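Local coordinates for protein cadherin-related family member 2 (Mus musculus, PDB 5CYX) that probably forms calcium-dependent heterophilic adhesion complexes with CDHR5 on adjacent microvilli, thereby controlling how microvilli pack at the apical surface of epithelial cells, at residues 114-119 and 215-220; 179-184 and 210-215. One frame throughout, in Å; residues are numbered along the deposited sequence.

Interaction 1 of 2, residues 114-119 and 215-220; sequences INETLP and EPDLDP. With CA (calcium ion), chain E; CA (calcium ion), chain F.
E116 and E215 meet through a shared calcium ion at the junction of the second and third cadherin repeats. E116 OE2 lies 2.3 Å from the calcium, E215 O also binds it, and D217 OD1 sits 2.4 Å away. Water 1, D214 and D250 complete the site; E116 OE1 takes a hydrogen bond from water 1 and has a stronger polar partner in Y174.

E215 N reaches E116 OE2 at 2.9 Å, 48° above the carboxylate plane. E215 CG is anti to the carbonyl carbon (chi1 -68°) and the chain extends beyond it towards the turn, where T117 N donates to E215 OE1 at 2.8 Å, nearly along its C-O axis. T117 OG1 is a second donor to E215 OE1, but at 2.3 Å that bond is doubtful in detail.

Flat-group packing comes from N115, its amide stacked on the E215 carboxylate with planes 26° apart. An alanine here would keep CB against OE1 but would probably leave the carboxylate without that amide, opening a gap.

L218 O, with D248, D250 and E304, binds a second calcium. With E116 OE2, D217 OD1 and E215 O round one ion, calcium probably offsets their mutual repulsion, consistent with calcium-dependent adhesion.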
loop_
_atom_site.group_PDB
_atom_site.type_symbol
_atom_site.label_atom_id
_atom_site.label_comp_id
_atom_site.label_asym_id
_atom_site.label_seq_id
_atom_site.Cartn_x
_atom_site.Cartn_y
_atom_site.Cartn_z
ATOM N N ILE A 114 10.009 -9.377 -13.399
ATOM C CA ILE A 114 8.639 -8.902 -13.550
ATOM C C ILE A 114 8.354 -8.425 -14.958
ATOM O O ILE A 114 9.249 -7.905 -15.651
ATOM C CB ILE A 114 8.311 -7.796 -12.551
ATOM C CG1 ILE A 114 9.188 -6.562 -12.804
ATOM C CG2 ILE A 114 8.452 -8.315 -11.132
ATOM C CD1 ILE A 114 9.110 -5.529 -11.722
ATOM N N ASN A 115 7.111 -8.632 -15.378
ATOM C CA ASN A 115 6.629 -8.146 -16.648
ATOM C C ASN A 115 6.574 -6.641 -16.610
ATOM O O ASN A 115 6.142 -6.074 -15.599
ATOM C CB ASN A 115 5.190 -8.621 -16.907
ATOM C CG ASN A 115 5.109 -10.066 -17.330
ATOM O OD1 ASN A 115 4.049 -10.655 -17.269
ATOM N ND2 ASN A 115 6.181 -10.642 -17.704
ATOM N N GLU A 116 6.901 -6.006 -17.727
ATOM C CA GLU A 116 6.882 -4.526 -17.749
ATOM C C GLU A 116 5.441 -3.999 -17.608
ATOM O O GLU A 116 5.300 -2.874 -17.149
ATOM C CB GLU A 116 7.548 -3.941 -18.981
ATOM C CG GLU A 116 6.764 -3.982 -20.277
ATOM C CD GLU A 116 7.550 -3.536 -21.519
ATOM O OE1 GLU A 116 8.454 -2.620 -21.493
ATOM O OE2 GLU A 116 7.187 -4.089 -22.592
ATOM N N THR A 117 4.413 -4.773 -17.997
ATOM C CA THR A 117 2.980 -4.330 -17.798
ATOM C C THR A 117 2.453 -4.520 -16.376
ATOM O O THR A 117 1.308 -4.227 -16.137
ATOM C CB THR A 117 1.964 -5.020 -18.740
ATOM O OG1 THR A 117 2.102 -6.426 -18.624
ATOM C CG2 THR A 117 2.171 -4.614 -20.178
ATOM N N LEU A 118 3.261 -5.042 -15.445
ATOM C CA LEU A 118 2.856 -5.149 -14.046
ATOM C C LEU A 118 2.110 -3.867 -13.572
ATOM O O LEU A 118 2.654 -2.745 -13.676
ATOM C CB LEU A 118 4.056 -5.410 -13.153
ATOM C CG LEU A 118 3.757 -5.789 -11.711
ATOM C CD1 LEU A 118 2.995 -7.123 -11.603
ATOM C CD2 LEU A 118 5.061 -5.824 -10.925
ATOM N N PRO A 119 0.880 -4.027 -13.061
ATOM C CA PRO A 119 0.169 -2.799 -12.667
ATOM C C PRO A 119 0.719 -2.100 -11.411
ATOM O O PRO A 119 1.278 -2.725 -10.495
ATOM C CB PRO A 119 -1.265 -3.248 -12.421
ATOM C CG PRO A 119 -1.373 -4.644 -12.955
ATOM C CD PRO A 119 -0.015 -5.215 -13.073
ATOM N N GLU A 215 7.532 -6.919 -23.069
ATOM C CA GLU A 215 6.279 -7.457 -23.598
ATOM C C GLU A 215 5.908 -6.748 -24.897
ATOM O O GLU A 215 6.338 -5.647 -25.113
ATOM C CB GLU A 215 5.170 -7.314 -22.579
ATOM C CG GLU A 215 5.337 -8.201 -21.350
ATOM C CD GLU A 215 4.154 -7.995 -20.395
ATOM O OE1 GLU A 215 4.112 -7.013 -19.612
ATOM O OE2 GLU A 215 3.234 -8.809 -20.455
ATOM N N PRO A 216 5.162 -7.416 -25.787
ATOM C CA PRO A 216 4.963 -6.842 -27.105
ATOM C C PRO A 216 3.878 -5.755 -27.093
ATOM O O PRO A 216 2.697 -6.066 -27.209
ATOM C CB PRO A 216 4.572 -8.036 -27.956
ATOM C CG PRO A 216 3.962 -9.014 -27.001
ATOM C CD PRO A 216 4.673 -8.810 -25.698
ATOM N N ASP A 217 4.303 -4.506 -26.907
ATOM C CA ASP A 217 3.372 -3.379 -26.903
ATOM C C ASP A 217 3.898 -2.130 -27.584
ATOM O O ASP A 217 3.376 -1.061 -27.344
ATOM C CB ASP A 217 3.011 -3.032 -25.453
ATOM C CG ASP A 217 4.215 -2.572 -24.625
ATOM O OD1 ASP A 217 5.410 -2.665 -25.041
ATOM O OD2 ASP A 217 3.940 -2.111 -23.513
ATOM N N LEU A 218 4.917 -2.268 -28.422
ATOM C CA LEU A 218 5.398 -1.182 -29.227
ATOM C C LEU A 218 5.344 -1.651 -30.664
ATOM O O LEU A 218 5.739 -2.805 -30.999
ATOM C CB LEU A 218 6.817 -0.817 -28.806
ATOM C CG LEU A 218 6.969 -0.244 -27.398
ATOM C CD1 LEU A 218 8.437 -0.128 -27.050
ATOM C CD2 LEU A 218 6.321 1.142 -27.328
ATOM N N ASP A 219 4.861 -0.767 -31.529
ATOM C CA ASP A 219 4.732 -1.082 -32.945
ATOM C C ASP A 219 6.114 -1.123 -33.624
ATOM O O ASP A 219 7.075 -0.574 -33.092
ATOM C CB ASP A 219 3.803 -0.064 -33.650
ATOM C CG ASP A 219 2.307 -0.278 -33.318
ATOM O OD1 ASP A 219 1.919 -1.357 -32.804
ATOM O OD2 ASP A 219 1.517 0.650 -33.583
ATOM N N PRO A 220 6.212 -1.785 -34.792
ATOM C CA PRO A 220 7.440 -1.753 -35.597
ATOM C C PRO A 220 7.714 -0.409 -36.260
ATOM O O PRO A 220 6.776 0.323 -36.542
ATOM C CB PRO A 220 7.162 -2.784 -36.680
ATOM C CG PRO A 220 5.689 -2.729 -36.840
ATOM C CD PRO A 220 5.149 -2.563 -35.451
HETATM CA CA CA E . 7.516 -3.711 -24.812
HETATM CA CA CA F . 6.307 -5.048 -31.047
HETATM O O HOH W 1 8.643 -1.796 -23.971
HETATM O O HOH W 2 3.881 -5.318 -30.328
HETATM O O HOH W 3 6.948 -7.312 -30.216
#

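Interaction 2 of 2, residues 179-184 and 210-215; sequences AFYQLE and ISVIDE. With CA (calcium ion), chain E.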
loop_
_atom_site.group_PDB
_atom_site.type_symbol
_atom_site.label_atom_id
_atom_site.label_comp_id
_atom_site.label_asym_id
_atom_site.label_seq_id
_atom_site.Cartn_x
_atom_site.Cartn_y
_atom_site.Cartn_z
ATOM N N ALA A 179 15.825 -2.076 -18.479
ATOM C CA ALA A 179 15.609 -3.512 -18.411
ATOM C C ALA A 179 15.936 -4.099 -17.026
ATOM O O ALA A 179 15.614 -5.254 -16.754
ATOM C CB ALA A 179 16.472 -4.185 -19.472
ATOM N N PHE A 180 16.601 -3.321 -16.173
ATOM C CA PHE A 180 17.118 -3.829 -14.902
ATOM C C PHE A 180 17.158 -2.741 -13.831
ATOM O O PHE A 180 17.366 -1.556 -14.126
ATOM C CB PHE A 180 18.526 -4.443 -15.105
ATOM C CG PHE A 180 19.115 -5.104 -13.870
ATOM C CD1 PHE A 180 18.815 -6.422 -13.546
ATOM C CD2 PHE A 180 20.018 -4.416 -13.057
ATOM C CE1 PHE A 180 19.378 -7.028 -12.430
ATOM C CE2 PHE A 180 20.577 -5.016 -11.940
ATOM C CZ PHE A 180 20.254 -6.317 -11.622
ATOM N N TYR A 181 16.951 -3.160 -12.594
ATOM C CA TYR A 181 17.142 -2.331 -11.427
ATOM C C TYR A 181 17.773 -3.179 -10.331
ATOM O O TYR A 181 17.525 -4.368 -10.237
ATOM C CB TYR A 181 15.848 -1.705 -10.906
ATOM C CG TYR A 181 15.081 -0.870 -11.920
ATOM C CD1 TYR A 181 14.148 -1.463 -12.753
ATOM C CD2 TYR A 181 15.282 0.520 -12.031
ATOM C CE1 TYR A 181 13.501 -0.747 -13.705
ATOM C CE2 TYR A 181 14.620 1.266 -12.973
ATOM C CZ TYR A 181 13.729 0.644 -13.799
ATOM O OH TYR A 181 13.048 1.338 -14.745
ATOM N N GLN A 182 18.576 -2.528 -9.515
ATOM C CA GLN A 182 19.090 -3.077 -8.315
ATOM C C GLN A 182 18.739 -2.127 -7.185
ATOM O O GLN A 182 19.147 -0.965 -7.178
ATOM C CB GLN A 182 20.612 -3.224 -8.386
ATOM C CG GLN A 182 21.168 -3.897 -7.141
ATOM C CD GLN A 182 22.682 -3.834 -7.103
ATOM O OE1 GLN A 182 23.321 -4.465 -7.913
ATOM N NE2 GLN A 182 23.245 -3.080 -6.174
ATOM N N LEU A 183 18.042 -2.660 -6.205
ATOM C CA LEU A 183 17.615 -1.919 -5.046
ATOM C C LEU A 183 18.497 -2.354 -3.905
ATOM O O LEU A 183 18.709 -3.568 -3.721
ATOM C CB LEU A 183 16.175 -2.267 -4.696
ATOM C CG LEU A 183 15.009 -1.741 -5.500
ATOM C CD1 LEU A 183 15.020 -2.187 -6.936
ATOM C CD2 LEU A 183 13.738 -2.232 -4.825
ATOM N N GLU A 184 18.987 -1.387 -3.138
ATOM C CA GLU A 184 19.626 -1.647 -1.868
ATOM C C GLU A 184 18.635 -1.338 -0.733
ATOM O O GLU A 184 18.095 -0.249 -0.705
ATOM C CB GLU A 184 20.862 -0.774 -1.728
ATOM C CG GLU A 184 21.458 -0.798 -0.347
ATOM C CD GLU A 184 22.727 0.009 -0.238
ATOM O OE1 GLU A 184 23.227 0.550 -1.251
ATOM O OE2 GLU A 184 23.262 0.037 0.874
ATOM N N ILE A 210 16.205 -6.730 -9.917
ATOM C CA ILE A 210 14.962 -6.875 -10.675
ATOM C C ILE A 210 15.184 -6.900 -12.177
ATOM O O ILE A 210 15.670 -5.919 -12.700
ATOM C CB ILE A 210 13.981 -5.751 -10.300
ATOM C CG1 ILE A 210 13.768 -5.744 -8.779
ATOM C CG2 ILE A 210 12.649 -5.929 -11.021
ATOM C CD1 ILE A 210 13.045 -4.550 -8.285
ATOM N N SER A 211 14.852 -8.004 -12.872
ATOM C CA SER A 211 14.825 -8.008 -14.345
ATOM C C SER A 211 13.415 -7.635 -14.863
ATOM O O SER A 211 12.440 -8.180 -14.422
ATOM C CB SER A 211 15.256 -9.345 -14.935
ATOM O OG SER A 211 16.445 -9.748 -14.308
ATOM N N VAL A 212 13.345 -6.696 -15.802
ATOM C CA VAL A 212 12.106 -6.357 -16.456
ATOM C C VAL A 212 12.025 -7.094 -17.757
ATOM O O VAL A 212 12.977 -7.039 -18.556
ATOM C CB VAL A 212 12.041 -4.853 -16.750
ATOM C CG1 VAL A 212 10.653 -4.490 -17.297
ATOM C CG2 VAL A 212 12.357 -4.079 -15.478
ATOM N N ILE A 213 10.902 -7.763 -17.968
ATOM C CA ILE A 213 10.630 -8.573 -19.144
ATOM C C ILE A 213 9.894 -7.733 -20.162
ATOM O O ILE A 213 8.853 -7.090 -19.872
ATOM C CB ILE A 213 9.754 -9.788 -18.759
ATOM C CG1 ILE A 213 10.538 -10.743 -17.856
ATOM C CG2 ILE A 213 9.183 -10.517 -19.981
ATOM C CD1 ILE A 213 9.632 -11.782 -17.185
ATOM N N ASP A 214 10.429 -7.725 -21.367
ATOM C CA ASP A 214 9.872 -6.949 -22.455
ATOM C C ASP A 214 8.629 -7.678 -22.971
ATOM O O ASP A 214 8.660 -8.911 -23.238
ATOM C CB ASP A 214 10.895 -6.749 -23.571
ATOM C CG ASP A 214 10.527 -5.623 -24.519
ATOM O OD1 ASP A 214 9.456 -4.902 -24.325
ATOM O OD2 ASP A 214 11.331 -5.448 -25.448
ATOM N N GLU A 215 7.532 -6.919 -23.069
ATOM C CA GLU A 215 6.279 -7.457 -23.598
ATOM C C GLU A 215 5.908 -6.748 -24.897
ATOM O O GLU A 215 6.338 -5.647 -25.113
ATOM C CB GLU A 215 5.170 -7.314 -22.579
ATOM C CG GLU A 215 5.337 -8.201 -21.350
ATOM C CD GLU A 215 4.154 -7.995 -20.395
ATOM O OE1 GLU A 215 4.112 -7.013 -19.612
ATOM O OE2 GLU A 215 3.234 -8.809 -20.455
HETATM CA CA CA E . 7.516 -3.711 -24.812
HETATM O O HOH W 1 8.643 -1.796 -23.971
#
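Two neighbouring antiparallel strands of the second cadherin repeat, a Greek-key beta-sandwich, form this contact: F180 and Y181 of strand 180-189 pair with S211 and I210 of strand 206-213. The short segments run at 157° to each other, with axes 4.9 Å apart at closest approach.

Y181 and I210 are a hydrogen-bonded pair. I210 N donates to Y181 O at 2.7 Å, and Y181 N returns a bond to I210 O at 3.0 Å. F180 and S211 form the adjacent non-hydrogen-bonded pair; in the conformer given, F180 CD1 comes within 3.3 Å of I210 O. Beyond this pair V212 N bonds to A179 O at 2.9 Å. That last bond is nearly straight at hydrogen (173°), although its donor stands above the carbonyl plane of A179.

The side chains of Y181 and I210 lie on the same face of the sheet, where L183 and I210 both touch F158 of strand 158-160. L183 CD1 presses against I210 CD1 at 3.4 Å, closer than two methyl groups normally approach. V212 CG2 meets the Y181 ring at its edge, 3.9 Å from CE1, while F158 packs edge-to-face with the same ring. Strand 109-115 flanks the other side of strand 206-213, and its I114 touches I210.

Past the paired region, the chain carries D214 and E215 to the calcium at the junction with the third repeat. With CG anti to the backbone N (chi1 -163°), the D214 carboxylate extends towards the ion; OD1 binds the metal at 2.3 Å, and OD2 is hydrogen-bonded to G252 N.

How the interactions relate
Interaction 1 is a surface contact at the end of the second repeat, whereas interaction 2 is partly buried within its sandwich. Their centres lie 13 Å apart. The two meet where strands 109-115 and 206-213 run as neighbours in one sheet: I114 O is 2.8 Å from I213 N, a probable hydrogen bond, and I114 CD1 packs on I210 CG2. In sequence, interaction 2 falls between the two halves of interaction 1, with E215 shared. Backbone pairing and apolar packing hold interaction 2; calcium, carboxylates and backbone N-H donors hold interaction 1. Strand 206-213 thus leads from the hydrophobic interior to the metal-bound linker.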